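Local coordinates for 3-hydroxyisobutyryl-CoA hydrolase (PDB 4HDT), which probably hydrolyses 3-hydroxy-2-methylpropanoyl-CoA to 3-hydroxy-2-methylpropanoate and free CoA, and carries bound zinc ions, at residues Thr136-Pro141 with Met183-His188; Ala169-Pro174 with Gly255-Leu260; Ser265-Ser270 with Ala328-Ala333. All blocks are in the same frame, centred on the assembly; numbering follows the deposited sequence.

Interaction 1: Thr136-Pro141 with Met183-His188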
# COMPACT_ATOMS: atom_id res chain seq x y z
N THR A 136 -13.20 6.08 2.95
CA THR A 136 -11.89 5.61 2.52
C THR A 136 -11.04 6.69 1.83
O THR A 136 -11.52 7.37 0.89
CB THR A 136 -12.05 4.37 1.61
OG1 THR A 136 -12.74 3.34 2.36
CG2 THR A 136 -10.70 3.87 1.06
N LYS A 137 -9.82 6.86 2.33
CA LYS A 137 -8.78 7.72 1.73
C LYS A 137 -7.56 6.84 1.62
O LYS A 137 -6.83 6.64 2.60
CB LYS A 137 -8.56 9.00 2.56
CG LYS A 137 -9.83 9.85 2.55
CD LYS A 137 -9.67 11.19 3.22
CE LYS A 137 -10.98 11.99 3.18
NZ LYS A 137 -12.02 11.47 4.15
N MET A 138 -7.36 6.29 0.41
CA MET A 138 -6.32 5.28 0.17
C MET A 138 -5.20 5.89 -0.62
O MET A 138 -5.43 6.68 -1.52
CB MET A 138 -6.92 4.06 -0.55
CG MET A 138 -5.98 2.85 -0.65
SD MET A 138 -6.73 1.37 -1.35
CE MET A 138 -7.97 0.93 -0.16
N ALA A 139 -3.97 5.52 -0.31
CA ALA A 139 -2.84 6.07 -1.03
C ALA A 139 -1.61 5.22 -0.89
O ALA A 139 -1.50 4.42 0.06
CB ALA A 139 -2.51 7.49 -0.57
N MET A 140 -0.72 5.35 -1.88
CA MET A 140 0.67 4.88 -1.80
C MET A 140 1.57 6.12 -1.91
O MET A 140 2.00 6.50 -2.99
CB MET A 140 0.96 3.83 -2.89
CG MET A 140 0.08 2.58 -2.78
SD MET A 140 0.33 1.63 -1.27
CE MET A 140 2.04 1.06 -1.46
N PRO A 141 1.81 6.78 -0.78
CA PRO A 141 2.45 8.11 -0.76
C PRO A 141 3.98 8.13 -0.58
O PRO A 141 4.58 9.20 -0.30
CB PRO A 141 1.79 8.71 0.47
CG PRO A 141 1.78 7.57 1.40
CD PRO A 141 1.41 6.38 0.58
N MET A 183 -9.53 0.60 -9.39
CA MET A 183 -8.12 0.29 -9.59
C MET A 183 -7.75 -1.14 -9.21
O MET A 183 -6.62 -1.54 -9.44
CB MET A 183 -7.21 1.31 -8.92
CG MET A 183 -6.99 2.55 -9.80
SD MET A 183 -5.52 3.44 -9.25
CE MET A 183 -6.23 3.82 -7.68
N GLY A 184 -8.70 -1.92 -8.68
CA GLY A 184 -8.40 -3.31 -8.34
C GLY A 184 -7.78 -3.47 -6.98
O GLY A 184 -7.23 -4.52 -6.68
N PHE A 185 -7.93 -2.43 -6.15
CA PHE A 185 -7.41 -2.48 -4.75
C PHE A 185 -8.47 -2.95 -3.75
O PHE A 185 -8.19 -3.22 -2.58
CB PHE A 185 -6.91 -1.09 -4.31
CG PHE A 185 -5.53 -0.71 -4.80
CD1 PHE A 185 -5.23 -0.65 -6.15
CD2 PHE A 185 -4.53 -0.34 -3.91
CE1 PHE A 185 -3.98 -0.27 -6.62
CE2 PHE A 185 -3.26 0.05 -4.37
CZ PHE A 185 -2.98 0.11 -5.73
N ALA A 186 -9.72 -3.01 -4.21
CA ALA A 186 -10.83 -3.45 -3.36
C ALA A 186 -11.95 -4.00 -4.24
O ALA A 186 -11.94 -3.79 -5.45
CB ALA A 186 -11.34 -2.29 -2.49
N ASP A 187 -12.91 -4.62 -3.58
CA ASP A 187 -13.98 -5.40 -4.21
C ASP A 187 -15.40 -4.83 -3.95
O ASP A 187 -16.27 -4.90 -4.83
CB ASP A 187 -13.92 -6.82 -3.67
CG ASP A 187 -12.56 -7.50 -3.88
OD1 ASP A 187 -12.12 -7.59 -5.08
OD2 ASP A 187 -11.97 -7.97 -2.86
N HIS A 188 -15.67 -4.38 -2.72
CA HIS A 188 -17.03 -4.10 -2.25
C HIS A 188 -17.05 -2.76 -1.50
O HIS A 188 -16.06 -2.37 -0.89
CB HIS A 188 -17.54 -5.17 -1.31
CG HIS A 188 -17.40 -6.57 -1.84
ND1 HIS A 188 -18.19 -7.04 -2.85
CD2 HIS A 188 -16.55 -7.57 -1.52
CE1 HIS A 188 -17.85 -8.29 -3.14
NE2 HIS A 188 -16.85 -8.63 -2.34

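Interaction 2: Ala169-Pro174 with Gly255-Leu260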
# COMPACT_ATOMS: atom_id res chain seq x y z
N ALA A 169 0.92 6.30 -8.13
CA ALA A 169 2.29 6.04 -7.60
C ALA A 169 3.18 7.28 -7.65
O ALA A 169 3.99 7.52 -6.74
CB ALA A 169 2.92 4.93 -8.39
N LEU A 170 3.05 8.10 -8.70
CA LEU A 170 3.93 9.26 -8.87
C LEU A 170 3.43 10.46 -8.13
O LEU A 170 4.22 11.21 -7.53
CB LEU A 170 4.13 9.54 -10.37
CG LEU A 170 4.83 8.43 -11.13
CD1 LEU A 170 4.99 8.85 -12.60
CD2 LEU A 170 6.17 8.00 -10.57
N THR A 171 2.11 10.67 -8.13
CA THR A 171 1.54 11.75 -7.32
C THR A 171 1.64 11.41 -5.84
O THR A 171 1.84 12.30 -5.03
CB THR A 171 0.07 12.10 -7.63
OG1 THR A 171 -0.80 10.99 -7.32
CG2 THR A 171 -0.09 12.56 -9.13
N GLY A 172 1.44 10.14 -5.52
CA GLY A 172 1.25 9.72 -4.13
C GLY A 172 -0.01 10.24 -3.46
O GLY A 172 -0.12 10.23 -2.20
N ALA A 173 -0.95 10.72 -4.28
CA ALA A 173 -2.19 11.34 -3.79
C ALA A 173 -3.22 10.30 -3.36
O ALA A 173 -3.31 9.20 -3.93
CB ALA A 173 -2.79 12.21 -4.88
N PRO A 174 -4.04 10.65 -2.36
CA PRO A 174 -5.14 9.76 -1.99
C PRO A 174 -6.24 9.64 -3.03
O PRO A 174 -6.52 10.60 -3.82
CB PRO A 174 -5.67 10.38 -0.70
CG PRO A 174 -5.33 11.81 -0.81
CD PRO A 174 -4.09 11.93 -1.63
N GLY A 255 -2.58 19.82 -14.29
CA GLY A 255 -1.62 20.78 -13.71
C GLY A 255 -1.39 20.50 -12.25
O GLY A 255 -0.25 20.61 -11.78
N GLU A 256 -2.46 20.18 -11.54
CA GLU A 256 -2.42 19.80 -10.15
C GLU A 256 -1.57 18.56 -9.94
O GLU A 256 -0.78 18.47 -8.98
CB GLU A 256 -3.80 19.51 -9.60
N ALA A 257 -1.73 17.57 -10.82
CA ALA A 257 -0.91 16.38 -10.76
C ALA A 257 0.55 16.71 -10.96
O ALA A 257 1.40 16.23 -10.22
CB ALA A 257 -1.36 15.35 -11.79
N ALA A 258 0.86 17.49 -11.97
CA ALA A 258 2.23 17.93 -12.21
C ALA A 258 2.83 18.66 -11.03
O ALA A 258 3.97 18.40 -10.64
CB ALA A 258 2.29 18.80 -13.46
N ASP A 259 2.08 19.58 -10.46
CA ASP A 259 2.56 20.33 -9.29
C ASP A 259 2.90 19.40 -8.14
O ASP A 259 3.88 19.65 -7.42
CB ASP A 259 1.50 21.32 -8.78
CG ASP A 259 1.30 22.55 -9.72
OD1 ASP A 259 2.12 22.89 -10.60
OD2 ASP A 259 0.26 23.22 -9.57
N LEU A 260 2.07 18.37 -7.95
CA LEU A 260 2.27 17.45 -6.80
C LEU A 260 3.50 16.56 -7.04
O LEU A 260 4.35 16.42 -6.15
CB LEU A 260 1.01 16.64 -6.46
CG LEU A 260 1.00 15.79 -5.19
CD1 LEU A 260 1.40 16.64 -4.00
CD2 LEU A 260 -0.34 15.12 -4.93

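Interaction 3: Ser265-Ser270 with Ala328-Ala333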
# COMPACT_ATOMS: atom_id res chain seq x y z
N SER A 265 10.43 13.27 -4.31
CA SER A 265 11.84 12.96 -4.49
C SER A 265 12.14 12.56 -5.92
O SER A 265 11.54 11.58 -6.40
CB SER A 265 12.22 11.81 -3.53
OG SER A 265 13.39 11.14 -3.93
N PRO A 266 13.08 13.26 -6.61
CA PRO A 266 13.42 12.83 -8.00
C PRO A 266 13.87 11.38 -8.15
O PRO A 266 13.36 10.66 -9.00
CB PRO A 266 14.51 13.82 -8.42
CG PRO A 266 14.11 15.08 -7.70
CD PRO A 266 13.64 14.59 -6.33
N ILE A 267 14.76 10.91 -7.26
CA ILE A 267 15.22 9.53 -7.38
C ILE A 267 14.08 8.56 -7.05
O ILE A 267 13.87 7.60 -7.78
CB ILE A 267 16.49 9.24 -6.55
CG1 ILE A 267 17.07 7.86 -6.88
CG2 ILE A 267 16.22 9.38 -5.06
CD1 ILE A 267 17.45 7.65 -8.32
N ALA A 268 13.28 8.86 -6.04
CA ALA A 268 12.16 7.96 -5.69
C ALA A 268 11.12 7.88 -6.83
O ALA A 268 10.63 6.81 -7.14
CB ALA A 268 11.51 8.38 -4.39
N LEU A 269 10.82 9.02 -7.44
CA LEU A 269 9.90 9.08 -8.59
C LEU A 269 10.42 8.19 -9.70
O LEU A 269 9.66 7.40 -10.26
CB LEU A 269 9.77 10.50 -9.15
CG LEU A 269 8.90 11.43 -8.32
CD1 LEU A 269 9.19 12.89 -8.71
CD2 LEU A 269 7.41 11.06 -8.38
N SER A 270 11.72 8.31 -9.98
CA SER A 270 12.35 7.59 -11.10
C SER A 270 12.35 6.09 -10.84
O SER A 270 12.09 5.29 -11.73
CB SER A 270 13.77 8.10 -11.32
OG SER A 270 13.78 9.51 -11.54
N ALA A 328 16.74 15.84 -13.91
CA ALA A 328 17.80 15.87 -14.91
C ALA A 328 19.13 15.31 -14.38
O ALA A 328 19.94 14.82 -15.17
CB ALA A 328 17.99 17.30 -15.41
N GLU A 329 19.32 15.36 -13.06
CA GLU A 329 20.52 14.81 -12.40
C GLU A 329 20.43 13.30 -12.07
O GLU A 329 21.37 12.72 -11.55
CB GLU A 329 20.82 15.60 -11.11
CG GLU A 329 21.03 17.10 -11.29
CD GLU A 329 21.01 17.83 -9.97
OE1 GLU A 329 20.00 18.49 -9.63
OE2 GLU A 329 22.00 17.73 -9.23
N VAL A 330 19.29 12.68 -12.30
CA VAL A 330 19.13 11.25 -12.09
C VAL A 330 19.62 10.50 -13.33
O VAL A 330 19.09 10.70 -14.43
CB VAL A 330 17.65 10.91 -11.81
CG1 VAL A 330 17.43 9.40 -11.69
CG2 VAL A 330 17.16 11.62 -10.56
N THR A 331 20.63 9.64 -13.16
CA THR A 331 21.17 8.85 -14.28
C THR A 331 20.49 7.50 -14.32
O THR A 331 19.82 7.09 -13.36
CB THR A 331 22.67 8.58 -14.15
OG1 THR A 331 22.90 7.77 -12.99
CG2 THR A 331 23.47 9.88 -14.02
N GLU A 332 20.70 6.78 -15.42
CA GLU A 332 20.13 5.46 -15.53
C GLU A 332 20.77 4.52 -14.52
O GLU A 332 20.08 3.66 -13.99
CB GLU A 332 20.29 4.90 -16.94
CG GLU A 332 19.51 5.69 -17.97
CD GLU A 332 19.66 5.15 -19.38
OE1 GLU A 332 20.57 4.33 -19.62
OE2 GLU A 332 18.85 5.55 -20.24
N ALA A 333 22.07 4.71 -14.25
CA ALA A 333 22.77 3.89 -13.25
C ALA A 333 22.25 4.16 -11.85
O ALA A 333 22.19 3.24 -11.05
CB ALA A 333 24.28 4.13 -13.28

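Interaction 1: Thr136-Pro141 with Met183-His188
Met-138 and Phe-185 meet through a Met-aromatic contact in the interior of this crotonase-like fold. Their CA atoms lie 9.3 Å apart, a gap that takes a long side chain on one side and a broad one on the other. On Met-138, CB leads off toward the 183-188 segment, and CG follows anti to the backbone N (chi1 -171°), continuing the chain in that direction. SD then makes the touch: it lies 3.8 Å from CD2 of Phe-185 and 3.9 Å from CB of the same residue. Relative to the ring, this sulfur lies obliquely, 63° off the normal, neither over the face nor at the edge. The chain bends at the last torsion, and it is SD, not CE, that meets the phenylalanine. In the conformer given, Met-140 adds a loose and tentative contact, its CG near the ring plane at the edge, 4.5 Å from CE2 of Phe-185. The ring follows directly on Gly-184, whose positive phi suits glycine and closes helix 177-183 in a Schellman motif. Ala-180 of that helix touches both Met-138 and Phe-185. Strand 137-139 pairs in parallel with strand 115-117, Val-121 of helix 119-124 touches Met-138 and Phe-185, and Val-132 of strand 129-132 lies against Met-138.

Interaction 2: Ala169-Pro174 with Gly255-Leu260
An ST turn ends helix 164-171, and its Thr-171, with Ala-173 just beyond, packs against Ala-257 and Leu-260 of helix 252-261. This sets the C-terminal end of one helix against the last turns of another within the crotonase-like fold. The backbones come close, with the CA atoms of Thr-171 and Leu-260 only 5.8 Å apart. Threonine suits the site because its two branches do different work. With chi1 at 64°, OG1 sits between the backbone N and the carbonyl carbon, bonded to His-167 O one turn back. The same torsion turns the methyl CG2 outward to Ala-257 CB, 4.1 Å away, where a small alanine allows the close approach; Tyr-234 touches both residues. Gly-172 takes a positive phi (65°), a conformation easy for glycine, as the chain leaves the helix and presents the Ala-173 methyl to Leu-260. Leucine supplies the reach from the other side: its CD2 branch lies 3.8 Å from Ala-173 CB and 4.1 Å from Thr-171 CB. CD2 also rests 3.6 Å from Thr-171 O, an apolar touch on a carbonyl that accepts a hydrogen bond from Arg-264 NH2. The turn itself is fastened by a nearly straight bond, Ala-173 N to Thr-171 OG1, of 3.1 Å and 164°.

Interaction 3: Ser265-Ser270 with Ala328-Ala333
Val-330 sets its isopropyl group against Pro-266, Ile-267 and Ser-270, at the N-terminal end of helix 266-279. It also touches Val-335, the N'-N4 pairing of a hydrophobic staple at the start of helix 332-336, with Thr-331 as N-cap. CG1, anti to the backbone N (chi1 176°), faces CD1 of Ile-267 at 3.8 Å and OG of Ser-270 at 3.7 Å, while CG2 faces CB of Pro-266 at 4.1 Å; the serine OG is near both methyls. The isoleucine's CG1 extends away from its own backbone N (chi1 -171°) and carries CD1 to the valine, the two side chains crossing at about a right angle. A hydroxyl can border this apolar patch because the helix occupies it: Ser-270 OG donates to Pro-266 O. Further out, Ser-265 is the N-cap of helix 266-279, its OG accepting from Ala-268 N and bonding Asp-304, and proline suits the next position, where a helix needs no N-H donor. Thr-331 likewise caps through Asp-334 N. Within the helix turn, Pro-266 O is gripped from opposite faces of its plane, by Ser-270 N at 3.0 Å and by Ser-270 OG at 2.8 Å, the hydroxyl 36° out of that plane.

Interaction 1 is fully buried near the centre of the chain, whereas interactions 2 and 3 lie farther out and are only partly buried. All three lie by helix ends and none has a hydrogen bond across its segments, yet the chemistry changes with place: sulfur against an aromatic ring inside, aliphatic branches outside, where threonine and serine hydroxyls bond mainly to nearby backbone groups. The three form a chain of neighbours. Residues 169-174 of interaction 2 lie against 136-141 of interaction 1, with Ala-139 CB 3.7 Å from Pro-174 CA. At its helical end the same segment meets interaction 3 through Leu-170 and Leu-269. Helices 252-261 and 266-279 are consecutive, while interactions 1 and 3 do not touch.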